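Local coordinates for protein MavE (Legionella pneumophila subsp. pneumophila, PDB 6PIR) that acts as a virulence effector indispensable for endoplasmic reticulum-mediated remodelling of the Legionella-containing vacuole, for lysosomal evasion and for replication inside macrophages and amoebae, at residues T4-N9 against E89-A94; F10-L15 against Q125-L130; M16-I21 against S67-A72; N48-N53 against L98-V103. All blocks are in the same frame, centred on the assembly; numbering follows the deposited sequence. Where two conformers were deposited one is given.

Three of the four contacts lie one after another on helix 5-21: its start meets helix 85-106 in interaction 1, its middle meets helix 115-134 in interaction 2, and its end meets helix 59-77 in interaction 3. Interactions 1 and 2 have centres about 13 Å apart and touch through A94 on F10. Interactions 2 and 3, about 12 Å apart, are tied by a salt bridge of 2.6 Å from R127 NH2 to E19 OE1. Interaction 4 joins the loop following the NPxY motif (N42-Y45) to helix 85-106; Y102 on that helix packs against L11 and I126 of interaction 2, and L99 on I69 of interaction 3.

Interaction 1 of 4, residues T4-N9 against E89-A94; sequences TRFERN and EQIQSA
The helical turn carrying F6 and E7 passes the 89-94 segment with axes 9.1 Å apart at closest approach and their N-to-C directions 59° apart, bringing the CA atoms of E7 and A94 within 4.4 Å of each other. F6 supplies the largest share of the surface. Its CG stands anti to the backbone N (chi1 -173°), and the ring reaches across to the helix, where the aliphatic part of Q90 lies over one face: CB of Q90 is 4.0 Å from the centroid of the F6 ring, a CH-pi contact displaced toward the rim, and Q90 CG comes to 3.4 Å from F6 CD2. The amide of Q90 does not stack flat on the ring; the two planes are 37° apart, and NE2 ends beside F6 CB. Farther along the ring, F6 CZ meets I91 CG1 at 3.7 Å, while CD2 approaches the methyl of A94 obliquely.

This is a helix-helix crossing in the all-helical part of MavE that precedes the membrane anchor, and it joins the first helix of the chain, 5-21, to helix 85-106. Y80, from the loop before the latter helix, also meets the F6 ring and touches I91. With only a methyl group at A94, the backbone of the first helix can come close, and A94 CB sits 3.7 Å from both CA and CB of E7. The carboxylate of E7 leads away from this apolar patch. At the border of the contact a water accepts from F6 N at 3.3 Å and, weakly, from Q90 NE2.

Interaction 2 of 4, residues F10-L15 against Q125-L130; sequences FLINSL and QIRKEL
L15 and I126 meet through branches set by their torsions: in L15, chi1 (-64°) puts CG anti to the carbonyl carbon and an extended chi2 carries CD1 outward to I126, where CG2 stands anti to the backbone N. The two side chains cross at about a right angle, and L15 CD1 touches I126 CG2 at 3.6 Å. The setting is a near-antiparallel packing of the first helix, 5-21, on the last, 115-134, in the helical bundle of MavE, with the short axes 9.4 Å apart and their directions at 144°.

One turn earlier on the first helix, I12 lies between R127 and L130. Its CG1 branch leans on L130 CB at 3.8 Å, with CD1 alongside the same atom, while CG2 faces R127 CG at 4.0 Å. L11 makes a lighter contact, its CD1 meeting L130 CD1 at 4.1 Å. Y102 of helix 85-106 touches both L11 and I126, extending the apolar layer to a third helix.

R127 contributes carbon here and charge beyond. Two conformers of it exist; in the one described, CG is anti to the backbone N (chi1 171°), and the methylenes run past the first helix, with CB against L15. The chain then bends at chi3, and NH2 forms a salt bridge with E19, farther along helix 5-21. The arginine thus lies across the edge of the apolar seam, its polar end paired on the same helix that its aliphatic part packs against. Where this conformer passes the backbone, R127 CD rests 3.5 Å from I12 O.

Interaction 3 of 4, residues M16-I21 against S67-A72; sequences MFLETI and SAIAEA
I21 reaches toward helix 59-77, and successive atoms of its side chain find different partners. CB lies 4.1 Å from the methyl of A68; CG2, anti to the backbone N, closes on that same A68 CB at 3.6 Å and also nears E71 OE1. The other branch carries CD1 to 3.6 Å from A68 O and 3.7 Å from E71 OE1, with E71 CB equally near. The isoleucine therefore covers the aliphatic base and one oxygen of a buried glutamate, whose other oxygen, OE2, is hydrogen-bonded to H33 of helix 26-36.

The two helices run in roughly opposite senses but cross steeply, their N-to-C directions 136° apart, and their short axes approach to 8.5 Å, a close helix-helix packing in the core of the bundle that small residues allow. A68 and A72, one turn apart, offer methyls to the first helix: A72 CB meets F17 CB at 3.8 Å, and A68 CB takes L18 CD1 as well as I21. In L18, chi1 (177°) puts CG anti to the backbone N; from there L18 CD2 meets I69 CD1 at 3.9 Å, the two side chains crossing at a slant. V119 and S123 of helix 115-134 touch L18 too.

Interaction 4 of 4, residues N48-N53 against L98-V103; sequences NSRITN and LLDNYV
R50 meets helix 85-106 from CB to NE and NH2, and the buried packing begins at the base, where R50 CB sits 3.5 Å from V103 CG1. That methyl, anti to its own backbone N (chi1 165°), also touches R50 O. From there the arginine runs extended from CG to NE past the carbonyl of L99: R50 CD comes to 3.1 Å from L99 O, the tightest approach of a carbon to the backbone here, and L99 CB lies 3.6 Å from R50 NE. V103 and L99 are buried, V103 packing also on F65 of helix 59-77 and L99 on Y45, the tyrosine of the NPxY motif.

The outer side is different in kind. D100 is exposed, and its CB leads away from the loop, yet the carboxylate turns back to receive the guanidinium in a salt bridge. The grip is side-on and falls on a single oxygen. R50 NE donates to D100 OD1 at 2.8 Å. R50 NH2 donates to D100 OD1 at 2.7 Å. Both bonds are bent, near 144°, because one acceptor serves two donors, although OD1 lies in the guanidinium plane. The carboxylate itself is turned 28° from that plane.

The contact joins the loop after the NPxY motif to a helix with a wider pi-type turn at 98-102, where L98 O accepts from both Y102 N and V103 N. With NH1 hydrogen-bonded to Q46 O, R50 links D100 to the loop that carries the arginine, and its positive charge would be expected to favour the ionised form of that aspartate.

Interaction 1 of 4, residues T4-N9 against E89-A94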
# COMPACT_ATOMS: atom_id res chain seq x y z
N THR A 4 -7.80 -4.78 -16.52
CA THR A 4 -6.95 -4.71 -15.33
C THR A 4 -6.33 -3.34 -15.09
O THR A 4 -5.66 -3.15 -14.06
CB THR A 4 -5.81 -5.72 -15.43
OG1 THR A 4 -5.06 -5.40 -16.59
CG2 THR A 4 -6.34 -7.11 -15.53
N ARG A 5 -6.53 -2.40 -16.00
CA ARG A 5 -5.81 -1.14 -15.91
C ARG A 5 -6.20 -0.35 -14.66
O ARG A 5 -5.36 0.34 -14.06
CB ARG A 5 -6.04 -0.31 -17.16
CG ARG A 5 -5.02 0.78 -17.28
CD ARG A 5 -5.19 1.53 -18.57
NE ARG A 5 -4.03 2.39 -18.82
N PHE A 6 -7.48 -0.41 -14.25
CA PHE A 6 -7.82 0.31 -13.02
C PHE A 6 -6.98 -0.19 -11.87
O PHE A 6 -6.44 0.60 -11.08
CB PHE A 6 -9.30 0.21 -12.65
CG PHE A 6 -9.68 1.10 -11.47
CD1 PHE A 6 -9.91 2.46 -11.66
CD2 PHE A 6 -9.74 0.58 -10.17
CE1 PHE A 6 -10.22 3.29 -10.56
CE2 PHE A 6 -10.06 1.39 -9.09
CZ PHE A 6 -10.30 2.74 -9.28
N GLU A 7 -6.92 -1.51 -11.70
CA GLU A 7 -6.19 -2.00 -10.54
C GLU A 7 -4.70 -1.74 -10.69
O GLU A 7 -4.04 -1.44 -9.70
CB GLU A 7 -6.50 -3.48 -10.26
CG GLU A 7 -6.29 -4.44 -11.44
CD GLU A 7 -4.95 -5.15 -11.43
OE1 GLU A 7 -4.04 -4.80 -10.61
OE2 GLU A 7 -4.81 -6.06 -12.30
N ARG A 8 -4.17 -1.76 -11.92
CA ARG A 8 -2.74 -1.48 -12.09
C ARG A 8 -2.40 -0.02 -11.73
O ARG A 8 -1.37 0.24 -11.10
CB ARG A 8 -2.30 -1.85 -13.50
CG ARG A 8 -1.97 -3.34 -13.58
CD ARG A 8 -1.53 -3.79 -14.93
NE ARG A 8 -2.66 -3.90 -15.84
CZ ARG A 8 -2.77 -3.19 -16.94
NH1 ARG A 8 -1.79 -2.33 -17.26
NH2 ARG A 8 -3.83 -3.36 -17.74
N ASN A 9 -3.23 0.93 -12.15
CA ASN A 9 -2.99 2.32 -11.79
C ASN A 9 -3.15 2.54 -10.29
O ASN A 9 -2.37 3.29 -9.68
CB ASN A 9 -3.93 3.24 -12.56
CG ASN A 9 -3.19 4.22 -13.43
OD1 ASN A 9 -2.88 5.33 -13.00
ND2 ASN A 9 -2.91 3.82 -14.65
N GLU A 89 -16.93 -0.56 -6.65
CA GLU A 89 -16.57 -1.97 -6.78
C GLU A 89 -15.18 -2.14 -7.39
O GLU A 89 -14.46 -3.08 -7.03
CB GLU A 89 -17.64 -2.72 -7.58
CG GLU A 89 -18.93 -2.97 -6.78
CD GLU A 89 -20.19 -2.96 -7.64
OE1 GLU A 89 -20.07 -3.01 -8.88
OE2 GLU A 89 -21.31 -2.87 -7.07
N GLN A 90 -14.79 -1.24 -8.30
CA GLN A 90 -13.45 -1.24 -8.88
C GLN A 90 -12.41 -0.92 -7.82
O GLN A 90 -11.37 -1.57 -7.73
CB GLN A 90 -13.39 -0.19 -9.98
CG GLN A 90 -12.71 -0.57 -11.24
CD GLN A 90 -13.30 0.13 -12.46
OE1 GLN A 90 -14.21 0.95 -12.34
NE2 GLN A 90 -12.76 -0.17 -13.62
N ILE A 91 -12.70 0.07 -6.98
CA ILE A 91 -11.81 0.39 -5.88
C ILE A 91 -11.74 -0.79 -4.94
O ILE A 91 -10.66 -1.15 -4.47
CB ILE A 91 -12.29 1.66 -5.15
CG1 ILE A 91 -12.10 2.89 -6.04
CG2 ILE A 91 -11.54 1.84 -3.83
CD1 ILE A 91 -12.71 4.14 -5.45
N GLN A 92 -12.88 -1.43 -4.68
CA GLN A 92 -12.91 -2.56 -3.75
C GLN A 92 -12.02 -3.69 -4.26
O GLN A 92 -11.25 -4.28 -3.50
CB GLN A 92 -14.34 -3.06 -3.55
N SER A 93 -12.12 -3.99 -5.56
CA SER A 93 -11.30 -5.05 -6.14
C SER A 93 -9.83 -4.67 -6.23
O SER A 93 -8.98 -5.50 -5.96
CB SER A 93 -11.82 -5.45 -7.51
OG SER A 93 -11.72 -6.86 -7.62
N ALA A 94 -9.51 -3.45 -6.67
CA ALA A 94 -8.13 -3.00 -6.73
C ALA A 94 -7.50 -2.96 -5.34
O ALA A 94 -6.33 -3.29 -5.17
CB ALA A 94 -8.05 -1.64 -7.41
O HOH W 1 -10.26 -1.39 -15.62

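Interaction 2 of 4, residues F10-L15 against Q125-L130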
# COMPACT_ATOMS: atom_id res chain seq x y z
N PHE A 10 -4.18 1.91 -9.70
CA PHE A 10 -4.38 2.00 -8.26
C PHE A 10 -3.15 1.49 -7.51
O PHE A 10 -2.71 2.08 -6.52
CB PHE A 10 -5.60 1.18 -7.87
CG PHE A 10 -6.03 1.39 -6.46
CD1 PHE A 10 -7.00 2.35 -6.16
CD2 PHE A 10 -5.50 0.64 -5.43
CE1 PHE A 10 -7.42 2.55 -4.83
CE2 PHE A 10 -5.90 0.84 -4.12
CZ PHE A 10 -6.87 1.80 -3.82
N LEU A 11 -2.59 0.38 -7.97
CA LEU A 11 -1.39 -0.17 -7.36
C LEU A 11 -0.23 0.81 -7.49
O LEU A 11 0.51 1.02 -6.54
CB LEU A 11 -1.03 -1.50 -8.03
CG LEU A 11 -1.96 -2.68 -7.77
CD1 LEU A 11 -1.60 -3.80 -8.75
CD2 LEU A 11 -1.90 -3.17 -6.32
N ILE A 12 -0.02 1.36 -8.69
CA ILE A 12 1.11 2.27 -8.88
C ILE A 12 1.01 3.48 -7.94
O ILE A 12 2.00 3.89 -7.29
CB ILE A 12 1.17 2.72 -10.35
CG1 ILE A 12 1.65 1.56 -11.23
CG2 ILE A 12 2.06 3.94 -10.49
CD1 ILE A 12 1.41 1.83 -12.64
N ASN A 13 -0.18 4.06 -7.83
CA ASN A 13 -0.31 5.24 -6.96
C ASN A 13 -0.22 4.88 -5.49
O ASN A 13 0.31 5.67 -4.67
CB ASN A 13 -1.64 5.92 -7.25
CG ASN A 13 -1.65 6.59 -8.58
OD1 ASN A 13 -0.62 7.07 -9.05
ND2 ASN A 13 -2.82 6.65 -9.20
N SER A 14 -0.75 3.72 -5.14
CA SER A 14 -0.67 3.24 -3.76
C SER A 14 0.78 2.97 -3.36
O SER A 14 1.20 3.33 -2.26
CB SER A 14 -1.53 1.98 -3.65
OG SER A 14 -2.88 2.32 -3.87
N LEU A 15 1.54 2.33 -4.25
CA LEU A 15 2.95 2.10 -4.01
C LEU A 15 3.72 3.40 -3.90
O LEU A 15 4.60 3.51 -3.04
CB LEU A 15 3.53 1.22 -5.11
CG LEU A 15 2.92 -0.17 -5.12
CD1 LEU A 15 3.61 -0.97 -6.23
CD2 LEU A 15 3.01 -0.84 -3.77
N GLN A 125 10.59 -1.26 -7.03
CA GLN A 125 10.80 -2.16 -8.18
C GLN A 125 9.48 -2.58 -8.81
O GLN A 125 9.31 -2.54 -10.04
CB GLN A 125 11.60 -3.39 -7.76
CG GLN A 125 13.09 -3.12 -7.56
CD GLN A 125 13.82 -3.00 -8.89
OE1 GLN A 125 14.05 -4.01 -9.56
NE2 GLN A 125 14.17 -1.78 -9.27
N ILE A 126 8.51 -2.99 -7.97
CA ILE A 126 7.20 -3.41 -8.47
C ILE A 126 6.52 -2.26 -9.23
O ILE A 126 5.94 -2.46 -10.32
CB ILE A 126 6.34 -3.91 -7.30
CG1 ILE A 126 6.93 -5.20 -6.70
CG2 ILE A 126 4.84 -4.03 -7.66
CD1 ILE A 126 6.27 -5.56 -5.35
N ARG A 127 6.58 -1.05 -8.67
CA ARG A 127 5.96 0.12 -9.30
C ARG A 127 6.66 0.46 -10.61
O ARG A 127 5.99 0.76 -11.61
CB ARG A 127 5.98 1.31 -8.33
CG ARG A 127 5.56 2.64 -8.94
CD ARG A 127 5.47 3.74 -7.88
NE ARG A 127 6.74 3.94 -7.19
CZ ARG A 127 7.76 4.64 -7.68
NH1 ARG A 127 7.67 5.22 -8.87
NH2 ARG A 127 8.88 4.76 -6.99
N LYS A 128 8.00 0.40 -10.64
CA LYS A 128 8.70 0.67 -11.89
C LYS A 128 8.30 -0.31 -12.99
O LYS A 128 8.13 0.08 -14.14
CB LYS A 128 10.21 0.64 -11.66
CG LYS A 128 10.76 1.82 -10.82
N GLU A 129 8.14 -1.60 -12.64
CA GLU A 129 7.77 -2.61 -13.63
C GLU A 129 6.37 -2.34 -14.18
O GLU A 129 6.16 -2.38 -15.41
CB GLU A 129 7.85 -4.00 -13.00
CG GLU A 129 9.26 -4.44 -12.67
CD GLU A 129 9.27 -5.45 -11.56
OE1 GLU A 129 8.19 -5.94 -11.22
OE2 GLU A 129 10.34 -5.68 -10.97
N LEU A 130 5.41 -2.07 -13.29
CA LEU A 130 4.06 -1.80 -13.75
C LEU A 130 4.02 -0.55 -14.60
O LEU A 130 3.36 -0.53 -15.66
CB LEU A 130 3.10 -1.66 -12.56
CG LEU A 130 2.67 -3.02 -12.00
CD1 LEU A 130 1.81 -2.86 -10.75
CD2 LEU A 130 1.95 -3.83 -13.07

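Interaction 3 of 4, residues M16-I21 against S67-A72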
# COMPACT_ATOMS: atom_id res chain seq x y z
N MET A 16 3.39 4.39 -4.72
CA MET A 16 4.05 5.69 -4.57
C MET A 16 3.83 6.27 -3.17
O MET A 16 4.78 6.72 -2.52
CB MET A 16 3.57 6.64 -5.66
CG MET A 16 3.52 8.10 -5.21
SD MET A 16 2.40 8.91 -6.32
CE MET A 16 0.89 8.74 -5.41
N PHE A 17 2.58 6.26 -2.69
CA PHE A 17 2.33 6.78 -1.35
C PHE A 17 2.99 5.92 -0.28
O PHE A 17 3.48 6.45 0.72
CB PHE A 17 0.86 6.90 -1.06
CG PHE A 17 0.22 8.12 -1.64
CD1 PHE A 17 0.70 9.40 -1.32
CD2 PHE A 17 -0.83 8.00 -2.52
CE1 PHE A 17 0.11 10.52 -1.86
CE2 PHE A 17 -1.44 9.14 -3.03
CZ PHE A 17 -0.95 10.40 -2.70
N LEU A 18 2.95 4.59 -0.44
CA LEU A 18 3.63 3.69 0.49
C LEU A 18 5.10 4.05 0.61
O LEU A 18 5.65 4.17 1.72
CB LEU A 18 3.48 2.23 0.03
CG LEU A 18 4.23 1.19 0.89
CD1 LEU A 18 3.75 1.12 2.34
CD2 LEU A 18 4.14 -0.23 0.20
N GLU A 19 5.78 4.21 -0.53
CA GLU A 19 7.21 4.53 -0.50
C GLU A 19 7.45 5.90 0.13
O GLU A 19 8.42 6.08 0.87
CB GLU A 19 7.80 4.50 -1.91
CG GLU A 19 7.90 3.13 -2.54
CD GLU A 19 8.01 3.23 -4.07
OE1 GLU A 19 8.80 4.08 -4.52
OE2 GLU A 19 7.25 2.53 -4.79
N THR A 20 6.59 6.87 -0.19
CA THR A 20 6.71 8.21 0.37
C THR A 20 6.59 8.18 1.90
O THR A 20 7.43 8.72 2.63
CB THR A 20 5.65 9.11 -0.28
OG1 THR A 20 5.86 9.20 -1.70
CG2 THR A 20 5.65 10.54 0.29
N ILE A 21 5.56 7.49 2.41
CA ILE A 21 5.34 7.39 3.84
C ILE A 21 6.53 6.69 4.50
O ILE A 21 7.04 7.14 5.53
CB ILE A 21 4.01 6.68 4.13
CG1 ILE A 21 2.85 7.52 3.58
CG2 ILE A 21 3.81 6.44 5.65
CD1 ILE A 21 1.51 6.75 3.53
N SER A 67 -0.09 0.89 8.94
CA SER A 67 -0.49 2.29 8.89
C SER A 67 -0.21 2.87 7.53
O SER A 67 -1.08 3.56 6.97
CB SER A 67 0.23 3.08 9.99
OG SER A 67 -0.29 2.67 11.25
N ALA A 68 0.97 2.59 6.98
CA ALA A 68 1.32 3.20 5.70
C ALA A 68 0.42 2.69 4.58
O ALA A 68 0.03 3.47 3.71
CB ALA A 68 2.79 2.95 5.37
N ILE A 69 0.13 1.39 4.56
CA ILE A 69 -0.76 0.85 3.54
C ILE A 69 -2.15 1.48 3.66
O ILE A 69 -2.77 1.83 2.65
CB ILE A 69 -0.85 -0.68 3.64
CG1 ILE A 69 0.45 -1.35 3.16
CG2 ILE A 69 -2.02 -1.19 2.81
CD1 ILE A 69 0.68 -1.30 1.64
N ALA A 70 -2.70 1.52 4.88
CA ALA A 70 -4.04 2.08 5.06
C ALA A 70 -4.08 3.54 4.64
O ALA A 70 -5.03 3.98 3.97
CB ALA A 70 -4.52 1.90 6.51
N GLU A 71 -3.01 4.28 4.93
CA GLU A 71 -2.93 5.69 4.54
C GLU A 71 -2.81 5.82 3.04
O GLU A 71 -3.41 6.72 2.45
CB GLU A 71 -1.74 6.36 5.22
CG GLU A 71 -1.98 6.58 6.73
CD GLU A 71 -0.71 6.53 7.56
OE1 GLU A 71 0.41 6.68 7.04
OE2 GLU A 71 -0.82 6.34 8.78
N ALA A 72 -2.04 4.93 2.42
CA ALA A 72 -1.90 4.94 0.97
C ALA A 72 -3.23 4.69 0.30
O ALA A 72 -3.61 5.42 -0.63
CB ALA A 72 -0.87 3.88 0.54

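Interaction 4 of 4, residues N48-N53 against L98-V103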
# COMPACT_ATOMS: atom_id res chain seq x y z
N ASN A 48 -2.44 -6.83 8.75
CA ASN A 48 -1.56 -7.68 9.56
C ASN A 48 -1.55 -9.13 9.11
O ASN A 48 -0.49 -9.76 9.01
CB ASN A 48 -2.00 -7.60 11.03
CG ASN A 48 -1.27 -6.55 11.80
OD1 ASN A 48 -0.27 -6.02 11.34
ND2 ASN A 48 -1.78 -6.21 12.99
N SER A 49 -2.72 -9.68 8.79
CA SER A 49 -2.75 -11.10 8.46
C SER A 49 -2.06 -11.45 7.14
O SER A 49 -1.80 -12.63 6.89
CB SER A 49 -4.18 -11.58 8.40
OG SER A 49 -4.85 -10.97 7.32
N ARG A 50 -1.76 -10.46 6.30
CA ARG A 50 -1.20 -10.71 4.97
C ARG A 50 0.32 -10.54 4.92
O ARG A 50 0.93 -10.72 3.86
CB ARG A 50 -1.89 -9.78 3.98
CG ARG A 50 -3.41 -10.05 3.85
CD ARG A 50 -4.22 -8.84 3.35
NE ARG A 50 -5.53 -9.22 2.82
CZ ARG A 50 -6.60 -9.50 3.56
NH1 ARG A 50 -6.51 -9.44 4.88
NH2 ARG A 50 -7.75 -9.83 2.98
N ILE A 51 0.95 -10.20 6.04
CA ILE A 51 2.39 -9.99 6.06
C ILE A 51 3.13 -11.31 5.99
O ILE A 51 2.86 -12.23 6.77
CB ILE A 51 2.79 -9.20 7.32
CG1 ILE A 51 2.21 -7.80 7.27
CG2 ILE A 51 4.31 -9.13 7.46
CD1 ILE A 51 2.50 -6.92 8.52
N THR A 52 4.07 -11.43 5.05
CA THR A 52 4.88 -12.63 4.93
C THR A 52 5.83 -12.80 6.10
O THR A 52 6.58 -11.88 6.45
CB THR A 52 5.67 -12.58 3.63
OG1 THR A 52 4.72 -12.57 2.56
CG2 THR A 52 6.58 -13.79 3.51
N ASN A 53 5.83 -14.00 6.67
CA ASN A 53 6.65 -14.35 7.82
C ASN A 53 6.43 -13.34 8.93
O ASN A 53 7.37 -12.79 9.50
CB ASN A 53 8.12 -14.47 7.44
CG ASN A 53 8.37 -15.64 6.50
OD1 ASN A 53 7.69 -16.68 6.57
ND2 ASN A 53 9.34 -15.48 5.60
N LEU A 98 -4.45 -5.17 -4.00
CA LEU A 98 -3.36 -4.64 -3.19
C LEU A 98 -3.18 -5.48 -1.94
O LEU A 98 -2.11 -6.05 -1.71
CB LEU A 98 -3.64 -3.18 -2.87
CG LEU A 98 -2.60 -2.49 -1.96
CD1 LEU A 98 -1.20 -2.52 -2.62
CD2 LEU A 98 -3.05 -1.07 -1.68
N LEU A 99 -4.25 -5.68 -1.17
CA LEU A 99 -4.15 -6.36 0.11
C LEU A 99 -3.82 -7.85 -0.05
O LEU A 99 -2.92 -8.37 0.60
CB LEU A 99 -5.47 -6.16 0.87
CG LEU A 99 -5.69 -4.67 1.16
CD1 LEU A 99 -7.11 -4.35 1.67
CD2 LEU A 99 -4.69 -4.19 2.17
N ASP A 100 -4.55 -8.54 -0.93
CA ASP A 100 -4.48 -9.99 -0.98
C ASP A 100 -3.31 -10.45 -1.84
O ASP A 100 -2.68 -11.47 -1.53
CB ASP A 100 -5.79 -10.56 -1.54
CG ASP A 100 -7.01 -10.21 -0.68
OD1 ASP A 100 -6.84 -9.64 0.42
OD2 ASP A 100 -8.16 -10.49 -1.10
N ASN A 101 -3.04 -9.75 -2.94
CA ASN A 101 -1.94 -10.16 -3.81
C ASN A 101 -0.62 -9.47 -3.44
O ASN A 101 0.42 -10.13 -3.41
CB ASN A 101 -2.30 -9.89 -5.27
CG ASN A 101 -3.34 -10.87 -5.83
OD1 ASN A 101 -3.03 -11.82 -6.60
ND2 ASN A 101 -4.59 -10.65 -5.46
N TYR A 102 -0.62 -8.16 -3.18
CA TYR A 102 0.64 -7.44 -3.14
C TYR A 102 1.24 -7.31 -1.76
O TYR A 102 2.46 -7.26 -1.65
CB TYR A 102 0.48 -6.04 -3.75
CG TYR A 102 0.57 -6.15 -5.25
CD1 TYR A 102 -0.55 -6.50 -5.99
CD2 TYR A 102 1.78 -6.01 -5.92
CE1 TYR A 102 -0.48 -6.66 -7.36
CE2 TYR A 102 1.87 -6.16 -7.32
CZ TYR A 102 0.73 -6.48 -8.02
OH TYR A 102 0.78 -6.64 -9.41
N VAL A 103 0.44 -7.26 -0.69
CA VAL A 103 1.02 -7.21 0.66
C VAL A 103 1.93 -8.39 0.91
O VAL A 103 3.04 -8.18 1.43
CB VAL A 103 -0.09 -7.06 1.71
CG1 VAL A 103 0.48 -7.36 3.08
CG2 VAL A 103 -0.66 -5.65 1.68